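Local coordinates for protein separin (Saccharomyces cerevisiae, PDB 5U1T) that cleaves the SCC1 subunit of cohesin as a caspase-like cysteine protease at anaphase onset, and is held inactive by securin for most of the cell cycle, at residues 396-401 / 411-416; 433-438 / 482-487; 1408-1413 / 1439-1444; 1430-1435 / 1548-1553. All blocks are in the same frame, centred on the assembly; numbering follows the deposited sequence.

Contact 1 of 4, residues 396-401 / 411-416; sequences SVLFNA and LLKTAN
Thr414 faces Leu398 and Phe399 across an antiparallel helical hairpin, in which helix 388-404 turns back through a short connection into helix 408-425. The short axis segments run 8.3 Å apart, with an angle of 157° between their directions. Thr414 stands in the middle of the interface. Its OG1 lies beside its own backbone N, anti to the carbonyl carbon (chi1 -62°), and bonds to Phe410 O one turn earlier. The same OG1 comes within 3.2 Å of Phe399 N, but at a poor angle, so no hydrogen bond crosses the hairpin. The methyl branch CG2 packs on Phe399 CB at 3.8 Å. On one flank, Leu398 and Lys413 cross obliquely, and only the aliphatic part of the lysine is used. On the other, Phe399 and Leu411 lie side by side and point the same way. Both also touch Ser444 of helix 431-444, so a third helix covers this flank. An alanine in place of Thr414 would probably leave Phe410 O without its side-chain donor and open a gap beside Phe399 CB. On the opposite face of helix 388-404, Asn400 OD1 is hydrogen-bonded to the backbone of another protein chain. Leu411 CD1 reaches the edge of the Phe399 ring near its plane, 4.0 Å from Phe399 CD1.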
# COMPACT_ATOMS: atom_id res chain seq x y z
N SER A 396 39.79 -30.63 4.31
CA SER A 396 39.85 -30.19 2.92
C SER A 396 40.35 -31.31 2.01
O SER A 396 39.76 -31.59 0.96
CB SER A 396 40.72 -28.94 2.77
OG SER A 396 40.00 -27.76 3.08
N VAL A 397 41.44 -31.97 2.41
CA VAL A 397 42.03 -33.01 1.58
C VAL A 397 41.07 -34.19 1.44
O VAL A 397 40.88 -34.72 0.35
CB VAL A 397 43.39 -33.48 2.14
CG1 VAL A 397 43.93 -34.68 1.37
CG2 VAL A 397 44.37 -32.32 2.09
N LEU A 398 40.43 -34.57 2.54
CA LEU A 398 39.41 -35.61 2.51
C LEU A 398 38.30 -35.24 1.53
O LEU A 398 37.87 -36.07 0.73
CB LEU A 398 38.82 -35.85 3.90
CG LEU A 398 39.63 -36.73 4.86
CD1 LEU A 398 39.03 -36.66 6.25
CD2 LEU A 398 39.65 -38.15 4.36
N PHE A 399 37.85 -33.98 1.58
CA PHE A 399 36.78 -33.55 0.69
C PHE A 399 37.18 -33.65 -0.77
O PHE A 399 36.37 -34.03 -1.62
CB PHE A 399 36.36 -32.12 0.99
CG PHE A 399 35.47 -31.55 -0.07
CD1 PHE A 399 34.14 -31.93 -0.14
CD2 PHE A 399 35.97 -30.67 -1.02
CE1 PHE A 399 33.30 -31.42 -1.13
CE2 PHE A 399 35.14 -30.16 -2.01
CZ PHE A 399 33.81 -30.54 -2.06
N ASN A 400 38.42 -33.29 -1.06
CA ASN A 400 38.92 -33.30 -2.42
C ASN A 400 39.05 -34.71 -2.98
O ASN A 400 38.77 -34.95 -4.15
CB ASN A 400 40.28 -32.60 -2.50
CG ASN A 400 40.19 -31.12 -2.21
OD1 ASN A 400 39.13 -30.49 -2.34
ND2 ASN A 400 41.32 -30.54 -1.83
N ALA A 401 39.47 -35.64 -2.13
CA ALA A 401 39.45 -37.04 -2.51
C ALA A 401 38.00 -37.45 -2.81
O ALA A 401 37.75 -38.11 -3.81
CB ALA A 401 40.05 -37.91 -1.41
N LEU A 411 33.33 -38.59 1.48
CA LEU A 411 32.51 -37.44 1.81
C LEU A 411 31.89 -37.63 3.18
O LEU A 411 31.87 -36.71 3.99
CB LEU A 411 31.42 -37.20 0.76
CG LEU A 411 30.58 -35.95 0.98
CD1 LEU A 411 31.47 -34.73 0.97
CD2 LEU A 411 29.48 -35.83 -0.06
N LEU A 412 31.39 -38.84 3.44
CA LEU A 412 30.89 -39.15 4.78
C LEU A 412 32.02 -38.97 5.78
O LEU A 412 31.81 -38.41 6.86
CB LEU A 412 30.32 -40.56 4.85
CG LEU A 412 28.88 -40.72 4.34
CD1 LEU A 412 28.53 -42.19 4.18
CD2 LEU A 412 27.91 -40.04 5.26
N LYS A 413 33.22 -39.38 5.42
CA LYS A 413 34.34 -39.21 6.33
C LYS A 413 34.66 -37.72 6.53
O LYS A 413 35.01 -37.28 7.62
CB LYS A 413 35.58 -39.97 5.83
CG LYS A 413 36.48 -40.45 6.97
CD LYS A 413 37.84 -40.89 6.49
CE LYS A 413 38.72 -41.40 7.66
NZ LYS A 413 38.83 -40.38 8.75
N THR A 414 34.50 -36.95 5.46
CA THR A 414 34.72 -35.51 5.51
C THR A 414 33.71 -34.81 6.44
O THR A 414 34.12 -34.08 7.35
CB THR A 414 34.62 -34.91 4.10
OG1 THR A 414 35.66 -35.48 3.28
CG2 THR A 414 34.75 -33.37 4.15
N ALA A 415 32.42 -35.02 6.19
CA ALA A 415 31.35 -34.49 7.04
C ALA A 415 31.61 -34.75 8.52
O ALA A 415 31.53 -33.84 9.35
CB ALA A 415 30.01 -35.11 6.63
N ASN A 416 31.92 -35.99 8.85
CA ASN A 416 32.08 -36.35 10.24
C ASN A 416 33.28 -35.69 10.90
O ASN A 416 33.22 -35.32 12.06
CB ASN A 416 32.18 -37.85 10.39
CG ASN A 416 31.60 -38.33 11.68
OD1 ASN A 416 30.71 -37.69 12.25
ND2 ASN A 416 32.11 -39.44 12.18

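Contact 2 of 4, residues 433-438 / 482-487; sequences RTILKF and IHCFTR
Leu436 and His483 bring helix 431-444 up to the end of helix 470-485 with their CA atoms 6.8 Å apart, within a wider pi-type turn at 482-485 on the histidine side. The contact lies in the helical domain, where helix 431-444 meets the C-terminal part of helix 470-485. Two side chains of the second helix reach across. The His483 ring carries the more open part, and Cys484 the buried part. Leu436 has CG beside its backbone N, anti to the carbonyl carbon (chi1 -67°), and from there CD2 reaches the imidazole. This methyl comes obliquely onto the ring, 3.2 Å from His483 ND1 and 3.4 Å from His483 CE1. The two side chains cross at a slant. Further in, Cys484 SG lies 3.5 Å from Ile435 O, with no hydrogen bond assigned. The same sulfur packs on Ile435 CG2 at 4.1 Å and on Phe438 CB at 4.3 Å. Phe438 turns its ring away, toward helices 408-425 and 448-458, while Phe455 covers Cys484. The polar side of His483 is held from just beyond the segment: ND1 hydrogen-bonds to Glu439 OE1. Glu439 also takes a salt bridge from Arg487 through its other oxygen. An alanine in place of His483 would probably leave Leu436 CD2 without its flat partner and Glu439 OE1 without this bond. No hydrogen bond joins the two segments; they meet by van der Waals contact, some of it carbon or sulfur against a polar atom. The carboxylate of Glu439 would favour a positively charged imidazole, although Arg487 may already offset part of that charge.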
# COMPACT_ATOMS: atom_id res chain seq x y z
N ARG A 433 30.14 -20.94 9.49
CA ARG A 433 31.20 -21.58 8.70
C ARG A 433 30.84 -23.02 8.33
O ARG A 433 30.99 -23.43 7.18
CB ARG A 433 32.52 -21.61 9.47
CG ARG A 433 33.23 -20.30 9.62
CD ARG A 433 34.55 -20.52 10.37
NE ARG A 433 35.26 -19.26 10.62
CZ ARG A 433 36.50 -19.17 11.12
NH1 ARG A 433 37.18 -20.28 11.44
NH2 ARG A 433 37.05 -17.97 11.30
N THR A 434 30.37 -23.78 9.31
CA THR A 434 30.05 -25.17 9.08
C THR A 434 28.92 -25.32 8.08
O THR A 434 29.02 -26.11 7.14
CB THR A 434 29.68 -25.88 10.39
OG1 THR A 434 30.80 -25.86 11.28
CG2 THR A 434 29.29 -27.33 10.12
N ILE A 435 27.85 -24.56 8.29
CA ILE A 435 26.67 -24.66 7.45
C ILE A 435 27.05 -24.36 6.01
O ILE A 435 26.57 -25.02 5.08
CB ILE A 435 25.55 -23.72 7.95
CG1 ILE A 435 25.22 -24.05 9.41
CG2 ILE A 435 24.29 -23.84 7.10
CD1 ILE A 435 24.01 -23.36 9.94
N LEU A 436 27.94 -23.39 5.82
CA LEU A 436 28.37 -23.02 4.47
C LEU A 436 29.26 -24.10 3.90
O LEU A 436 29.24 -24.34 2.69
CB LEU A 436 29.10 -21.67 4.48
CG LEU A 436 28.27 -20.43 4.81
CD1 LEU A 436 29.15 -19.19 4.82
CD2 LEU A 436 27.12 -20.28 3.84
N LYS A 437 30.05 -24.75 4.76
CA LYS A 437 30.86 -25.90 4.35
C LYS A 437 29.98 -27.06 3.92
O LYS A 437 30.19 -27.65 2.86
CB LYS A 437 31.78 -26.37 5.49
CG LYS A 437 33.02 -25.54 5.68
CD LYS A 437 34.00 -26.24 6.58
CE LYS A 437 35.37 -25.60 6.49
NZ LYS A 437 36.45 -26.55 6.93
N PHE A 438 28.99 -27.37 4.75
CA PHE A 438 28.10 -28.49 4.50
C PHE A 438 27.28 -28.22 3.26
O PHE A 438 26.86 -29.15 2.57
CB PHE A 438 27.22 -28.77 5.72
CG PHE A 438 27.72 -29.94 6.58
CD1 PHE A 438 27.31 -31.24 6.33
CD2 PHE A 438 28.60 -29.72 7.64
CE1 PHE A 438 27.76 -32.30 7.10
CE2 PHE A 438 29.05 -30.78 8.42
CZ PHE A 438 28.63 -32.07 8.15
N ILE A 482 18.05 -22.42 4.31
CA ILE A 482 18.46 -21.68 3.14
C ILE A 482 19.61 -22.35 2.39
O ILE A 482 19.53 -22.55 1.19
CB ILE A 482 18.87 -20.25 3.50
CG1 ILE A 482 17.63 -19.42 3.83
CG2 ILE A 482 19.62 -19.60 2.37
CD1 ILE A 482 17.89 -18.26 4.76
N HIS A 483 20.68 -22.71 3.09
CA HIS A 483 21.90 -23.12 2.38
C HIS A 483 22.01 -24.61 2.07
O HIS A 483 22.84 -25.01 1.25
CB HIS A 483 23.14 -22.70 3.16
CG HIS A 483 23.26 -21.22 3.35
ND1 HIS A 483 24.14 -20.44 2.62
CD2 HIS A 483 22.62 -20.37 4.19
CE1 HIS A 483 24.04 -19.18 3.01
NE2 HIS A 483 23.12 -19.11 3.95
N CYS A 484 21.20 -25.43 2.74
CA CYS A 484 21.38 -26.88 2.71
C CYS A 484 20.10 -27.65 2.41
O CYS A 484 20.08 -28.46 1.49
CB CYS A 484 21.97 -27.37 4.03
SG CYS A 484 23.68 -26.86 4.33
N PHE A 485 19.05 -27.42 3.19
CA PHE A 485 17.81 -28.18 3.07
C PHE A 485 17.19 -28.05 1.69
O PHE A 485 16.72 -29.02 1.12
CB PHE A 485 16.81 -27.74 4.14
CG PHE A 485 15.48 -28.40 4.03
CD1 PHE A 485 15.28 -29.67 4.52
CD2 PHE A 485 14.40 -27.73 3.47
CE1 PHE A 485 14.05 -30.27 4.43
CE2 PHE A 485 13.16 -28.32 3.39
CZ PHE A 485 12.98 -29.60 3.86
N THR A 486 17.22 -26.84 1.14
CA THR A 486 16.59 -26.54 -0.15
C THR A 486 17.26 -27.25 -1.33
O THR A 486 16.65 -27.47 -2.38
CB THR A 486 16.63 -25.04 -0.41
OG1 THR A 486 17.99 -24.59 -0.28
CG2 THR A 486 15.74 -24.29 0.59
N ARG A 487 18.53 -27.62 -1.14
CA ARG A 487 19.27 -28.43 -2.11
C ARG A 487 18.84 -29.89 -2.13
O ARG A 487 19.24 -30.65 -3.00
CB ARG A 487 20.76 -28.36 -1.81
CG ARG A 487 21.23 -26.95 -1.59
CD ARG A 487 22.69 -26.92 -1.31
NE ARG A 487 23.47 -26.75 -2.53
CZ ARG A 487 23.57 -25.59 -3.19
NH1 ARG A 487 22.92 -24.51 -2.74
NH2 ARG A 487 24.31 -25.52 -4.30

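Contact 3 of 4, residues 1408-1413 / 1439-1444; sequences IEDNIS and AKPSSQ
Ile1412 and Ser1443 meet because the serine OG stands beside its own backbone N, anti to the carbonyl carbon (chi1 -76°), and faces the isoleucine amide. Just before this pair, Asn1411 and Ser1442 both have positive phi, so each chain makes a left-handed kink as it enters the sheet. Ile1412 N donates to Ser1443 OG at 2.9 Å, with an angle of 155° at the hydrogen. Asn1411 N donates to Pro1441 O at 2.8 Å, nearly straight at 168°. Beyond the kinks the strands pair in parallel, Ser1413 with Gln1444. Gln1444 N reaches Ile1412 O only weakly, at 3.3 Å. These are the edge strand 1444-1447 and its neighbour 1412-1416 in the mixed sheet of the caspase-like domain. Helix 1423-1436 joins them in a beta-alpha-beta crossover. Strand 1465-1469 takes the other side of 1412-1416, with backbone bonds to Ser1413.

Lys1440 lies along the 1408-1410 backbone. Its chain bends at both chi3 and chi4, and its carbons run past two carbonyls. CG is 3.1 Å from Glu1409 O, and CD is 3.1 Å from Ile1408 O. Opposite Pro1441, Asp1410 CB packs on the proline CG at 3.5 Å. The carboxylate of Glu1409 and the lysine NZ make no ion pair. All three hydrogen bonds use backbone atoms of 1408-1413. Ser1443 supplies the one side-chain acceptor among them. Its hydroxyl oxygen takes the Ile1412 N-H between two backbone-to-backbone bonds, the straight one to Pro1441 O and the weak one from Gln1444 N.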
# COMPACT_ATOMS: atom_id res chain seq x y z
N ILE A 1408 -26.77 22.95 -48.61
CA ILE A 1408 -27.60 21.78 -48.46
C ILE A 1408 -27.59 21.04 -49.80
O ILE A 1408 -28.32 20.08 -50.01
CB ILE A 1408 -29.00 22.23 -48.03
CG1 ILE A 1408 -29.92 21.06 -47.70
CG2 ILE A 1408 -29.60 23.18 -49.07
CD1 ILE A 1408 -31.37 21.53 -47.54
N GLU A 1409 -26.72 21.48 -50.70
CA GLU A 1409 -26.74 20.99 -52.07
C GLU A 1409 -25.92 19.73 -52.28
O GLU A 1409 -25.94 19.17 -53.37
CB GLU A 1409 -26.26 22.07 -53.03
CG GLU A 1409 -27.19 23.28 -53.14
CD GLU A 1409 -26.66 24.38 -54.05
OE1 GLU A 1409 -25.47 24.30 -54.46
OE2 GLU A 1409 -27.42 25.34 -54.36
N ASP A 1410 -25.20 19.29 -51.23
CA ASP A 1410 -24.48 18.01 -51.25
C ASP A 1410 -23.86 17.63 -49.90
O ASP A 1410 -23.84 18.43 -48.95
CB ASP A 1410 -23.38 18.02 -52.30
CG ASP A 1410 -22.52 19.27 -52.25
OD1 ASP A 1410 -22.15 19.71 -51.14
OD2 ASP A 1410 -22.22 19.82 -53.34
N ASN A 1411 -23.35 16.41 -49.83
CA ASN A 1411 -22.68 15.89 -48.65
C ASN A 1411 -23.50 15.97 -47.37
O ASN A 1411 -22.99 16.39 -46.33
CB ASN A 1411 -21.35 16.62 -48.44
CG ASN A 1411 -20.17 15.81 -48.93
OD1 ASN A 1411 -19.50 16.21 -49.87
ND2 ASN A 1411 -19.92 14.67 -48.29
N ILE A 1412 -24.76 15.55 -47.44
CA ILE A 1412 -25.60 15.49 -46.25
C ILE A 1412 -25.84 14.03 -45.80
O ILE A 1412 -26.13 13.14 -46.61
CB ILE A 1412 -26.94 16.24 -46.50
CG1 ILE A 1412 -27.73 15.60 -47.63
CG2 ILE A 1412 -26.68 17.71 -46.78
CD1 ILE A 1412 -28.83 14.72 -47.16
N SER A 1413 -25.67 13.78 -44.49
CA SER A 1413 -25.80 12.43 -43.91
C SER A 1413 -27.12 12.25 -43.20
O SER A 1413 -27.66 13.19 -42.62
CB SER A 1413 -24.66 12.15 -42.91
OG SER A 1413 -23.38 12.30 -43.50
N ALA A 1439 -30.22 12.99 -56.05
CA ALA A 1439 -29.78 14.21 -56.71
C ALA A 1439 -29.08 15.16 -55.73
O ALA A 1439 -29.44 16.34 -55.64
CB ALA A 1439 -30.97 14.91 -57.37
N LYS A 1440 -28.07 14.64 -55.03
CA LYS A 1440 -27.29 15.40 -54.04
C LYS A 1440 -26.05 14.60 -53.64
O LYS A 1440 -26.14 13.73 -52.77
CB LYS A 1440 -28.15 15.70 -52.81
CG LYS A 1440 -27.93 17.05 -52.18
CD LYS A 1440 -29.19 17.47 -51.44
CE LYS A 1440 -30.33 17.80 -52.40
NZ LYS A 1440 -30.10 19.07 -53.18
N PRO A 1441 -24.89 14.89 -54.26
CA PRO A 1441 -23.69 14.03 -54.21
C PRO A 1441 -23.04 13.83 -52.83
O PRO A 1441 -23.28 14.60 -51.91
CB PRO A 1441 -22.70 14.75 -55.15
CG PRO A 1441 -23.22 16.15 -55.28
CD PRO A 1441 -24.70 16.08 -55.11
N SER A 1442 -22.23 12.78 -52.73
CA SER A 1442 -21.53 12.38 -51.49
C SER A 1442 -22.42 12.33 -50.24
O SER A 1442 -21.95 12.52 -49.12
CB SER A 1442 -20.34 13.31 -51.22
OG SER A 1442 -19.73 12.96 -49.98
N SER A 1443 -23.71 12.07 -50.45
CA SER A 1443 -24.63 11.94 -49.34
C SER A 1443 -24.84 10.48 -48.99
O SER A 1443 -24.80 9.63 -49.86
CB SER A 1443 -25.97 12.61 -49.68
OG SER A 1443 -25.85 14.01 -49.59
N GLN A 1444 -25.05 10.20 -47.71
CA GLN A 1444 -25.19 8.82 -47.26
C GLN A 1444 -26.44 8.66 -46.40
O GLN A 1444 -26.83 9.57 -45.68
CB GLN A 1444 -23.93 8.37 -46.48
CG GLN A 1444 -23.87 6.87 -46.17
CD GLN A 1444 -22.56 6.43 -45.52
OE1 GLN A 1444 -21.72 7.25 -45.15
NE2 GLN A 1444 -22.38 5.12 -45.38

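Contact 4 of 4, residues 1430-1435 / 1548-1553; sequences KGMFQK and MGFRCN
Met1432 of helix 1423-1436 makes a Met-aromatic contact with Phe1550, and Phe1433 packs on the same ring, where a loop meets a helix of the caspase-like alpha/beta domain. The tight part is built round the Phe1550 ring. Met1432 has CG anti to its backbone N (chi1 166°), and its chain bends at chi3. Its SD sits obliquely to the Phe1550 ring, 5.2 Å from the centroid and 4.2 Å from Phe1550 CD2. The methyl CE touches the loop backbone at Phe1550 O, 3.3 Å away. Phe1433 crosses Phe1550 at about a right angle, and its CE1 lies at the edge of the Phe1550 ring, 4.1 Å from CE2. Phe1433 also packs on Met1414, Leu1416 and Val1467, and Phe1550 on Met1414 and Leu1465. The two rings are therefore buried against strands 1412-1416 and 1465-1469.

Gly1549, with positive phi (102°), ends helix 1534-1548 in a Schellman motif and turns the chain toward helix 1423-1436. Phe1550 N pairs there with Phe1545 O, and Gly1549 N with Glu1546 O.

The other side is looser and faces solvent. Arg1551 is exposed and gives only its CG to the contact, 3.9 Å from Met1432 CE. Its NH2 makes a weak bond back to Asn1553 OD1. Lys1435 starts toward the loop, but its extended chain leads away from it. At this margin Cys1552 SG also nears Met1432 O, and it packs on Lys1435 CB at 3.7 Å.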
# COMPACT_ATOMS: atom_id res chain seq x y z
N LYS A 1430 -38.84 7.60 -45.36
CA LYS A 1430 -38.21 6.76 -46.39
C LYS A 1430 -38.13 7.53 -47.69
O LYS A 1430 -37.07 7.62 -48.31
CB LYS A 1430 -39.00 5.46 -46.57
CG LYS A 1430 -38.31 4.38 -47.37
CD LYS A 1430 -39.02 3.02 -47.29
CE LYS A 1430 -39.06 2.48 -45.86
NZ LYS A 1430 -39.09 0.98 -45.80
N GLY A 1431 -39.26 8.12 -48.07
CA GLY A 1431 -39.39 8.88 -49.30
C GLY A 1431 -38.37 9.98 -49.54
O GLY A 1431 -37.53 9.85 -50.44
N MET A 1432 -38.44 11.06 -48.76
CA MET A 1432 -37.57 12.23 -48.96
C MET A 1432 -36.08 11.92 -48.79
O MET A 1432 -35.25 12.44 -49.55
CB MET A 1432 -37.98 13.36 -48.01
CG MET A 1432 -36.95 14.47 -47.89
SD MET A 1432 -37.33 15.63 -46.56
CE MET A 1432 -38.60 16.62 -47.35
N PHE A 1433 -35.73 11.08 -47.83
CA PHE A 1433 -34.32 10.80 -47.55
C PHE A 1433 -33.65 10.07 -48.72
O PHE A 1433 -32.58 10.47 -49.17
CB PHE A 1433 -34.15 9.99 -46.26
CG PHE A 1433 -34.28 10.82 -45.00
CD1 PHE A 1433 -34.64 12.16 -45.06
CD2 PHE A 1433 -34.03 10.26 -43.76
CE1 PHE A 1433 -34.75 12.93 -43.90
CE2 PHE A 1433 -34.14 11.02 -42.59
CZ PHE A 1433 -34.50 12.35 -42.67
N GLN A 1434 -34.30 9.02 -49.21
CA GLN A 1434 -33.73 8.23 -50.29
C GLN A 1434 -33.63 9.06 -51.57
O GLN A 1434 -32.84 8.74 -52.46
CB GLN A 1434 -34.56 6.98 -50.54
CG GLN A 1434 -35.89 7.29 -51.22
CD GLN A 1434 -36.76 6.06 -51.44
OE1 GLN A 1434 -36.54 5.02 -50.81
NE2 GLN A 1434 -37.75 6.18 -52.33
N LYS A 1435 -34.44 10.11 -51.66
CA LYS A 1435 -34.41 11.01 -52.81
C LYS A 1435 -33.21 11.93 -52.73
O LYS A 1435 -32.57 12.22 -53.73
CB LYS A 1435 -35.68 11.84 -52.88
CG LYS A 1435 -36.91 11.08 -53.31
CD LYS A 1435 -38.14 11.94 -53.13
CE LYS A 1435 -39.37 11.33 -53.78
NZ LYS A 1435 -40.59 12.12 -53.43
N MET A 1548 -37.85 24.97 -42.87
CA MET A 1548 -36.45 25.33 -43.04
C MET A 1548 -36.02 25.21 -44.49
O MET A 1548 -35.04 25.82 -44.90
CB MET A 1548 -35.55 24.49 -42.13
CG MET A 1548 -34.36 25.26 -41.59
SD MET A 1548 -33.61 24.53 -40.13
CE MET A 1548 -34.90 23.38 -39.76
N GLY A 1549 -36.76 24.43 -45.27
CA GLY A 1549 -36.48 24.27 -46.67
C GLY A 1549 -35.77 22.99 -47.02
O GLY A 1549 -35.31 22.81 -48.14
N PHE A 1550 -35.68 22.08 -46.07
CA PHE A 1550 -35.01 20.83 -46.29
C PHE A 1550 -35.78 19.97 -47.25
O PHE A 1550 -36.63 19.19 -46.86
CB PHE A 1550 -34.83 20.07 -45.00
CG PHE A 1550 -33.83 18.97 -45.10
CD1 PHE A 1550 -32.57 19.22 -45.57
CD2 PHE A 1550 -34.16 17.69 -44.73
CE1 PHE A 1550 -31.65 18.21 -45.68
CE2 PHE A 1550 -33.25 16.68 -44.83
CZ PHE A 1550 -31.99 16.94 -45.30
N ARG A 1551 -35.46 20.13 -48.52
CA ARG A 1551 -36.08 19.37 -49.58
C ARG A 1551 -35.06 19.01 -50.65
O ARG A 1551 -33.86 19.19 -50.47
CB ARG A 1551 -37.24 20.17 -50.19
CG ARG A 1551 -38.60 19.75 -49.68
CD ARG A 1551 -39.57 20.93 -49.58
NE ARG A 1551 -39.48 21.82 -50.73
CZ ARG A 1551 -40.49 22.10 -51.55
NH1 ARG A 1551 -41.69 21.56 -51.36
NH2 ARG A 1551 -40.31 22.92 -52.57
N CYS A 1552 -35.52 18.48 -51.77
CA CYS A 1552 -34.60 18.10 -52.82
C CYS A 1552 -34.49 19.14 -53.92
O CYS A 1552 -33.61 19.04 -54.76
CB CYS A 1552 -35.00 16.75 -53.40
SG CYS A 1552 -34.84 15.42 -52.20
N ASN A 1553 -35.35 20.15 -53.91
CA ASN A 1553 -35.29 21.19 -54.93
C ASN A 1553 -34.70 22.48 -54.40
O ASN A 1553 -35.33 23.53 -54.46
CB ASN A 1553 -36.66 21.45 -55.55
CG ASN A 1553 -37.68 21.89 -54.54
OD1 ASN A 1553 -37.82 23.07 -54.26
ND2 ASN A 1553 -38.40 20.93 -53.99

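The four contacts form two distant pairs. Contacts 1 and 2 have centres 16 Å apart in the helical domain. Helices 408-425 and 431-444 join them, and Phe438 of contact 2 packs on Ala415 of contact 1. Contacts 3 and 4 have centres 11 Å apart in the protease domain and alternate along the chain. Ile1408 CD1 touches Phe1550 CD1 at 3.3 Å between them. The nearest atoms of the two pairs are about 67 Å apart, between contacts 2 and 3. Contacts 1 and 4 lie on opposite sides of the chain's centre. All four lie away from Cys1497, the active-site residue by similarity, which follows strand 1492-1494 of the same sheet to which the strands of contact 3 belong.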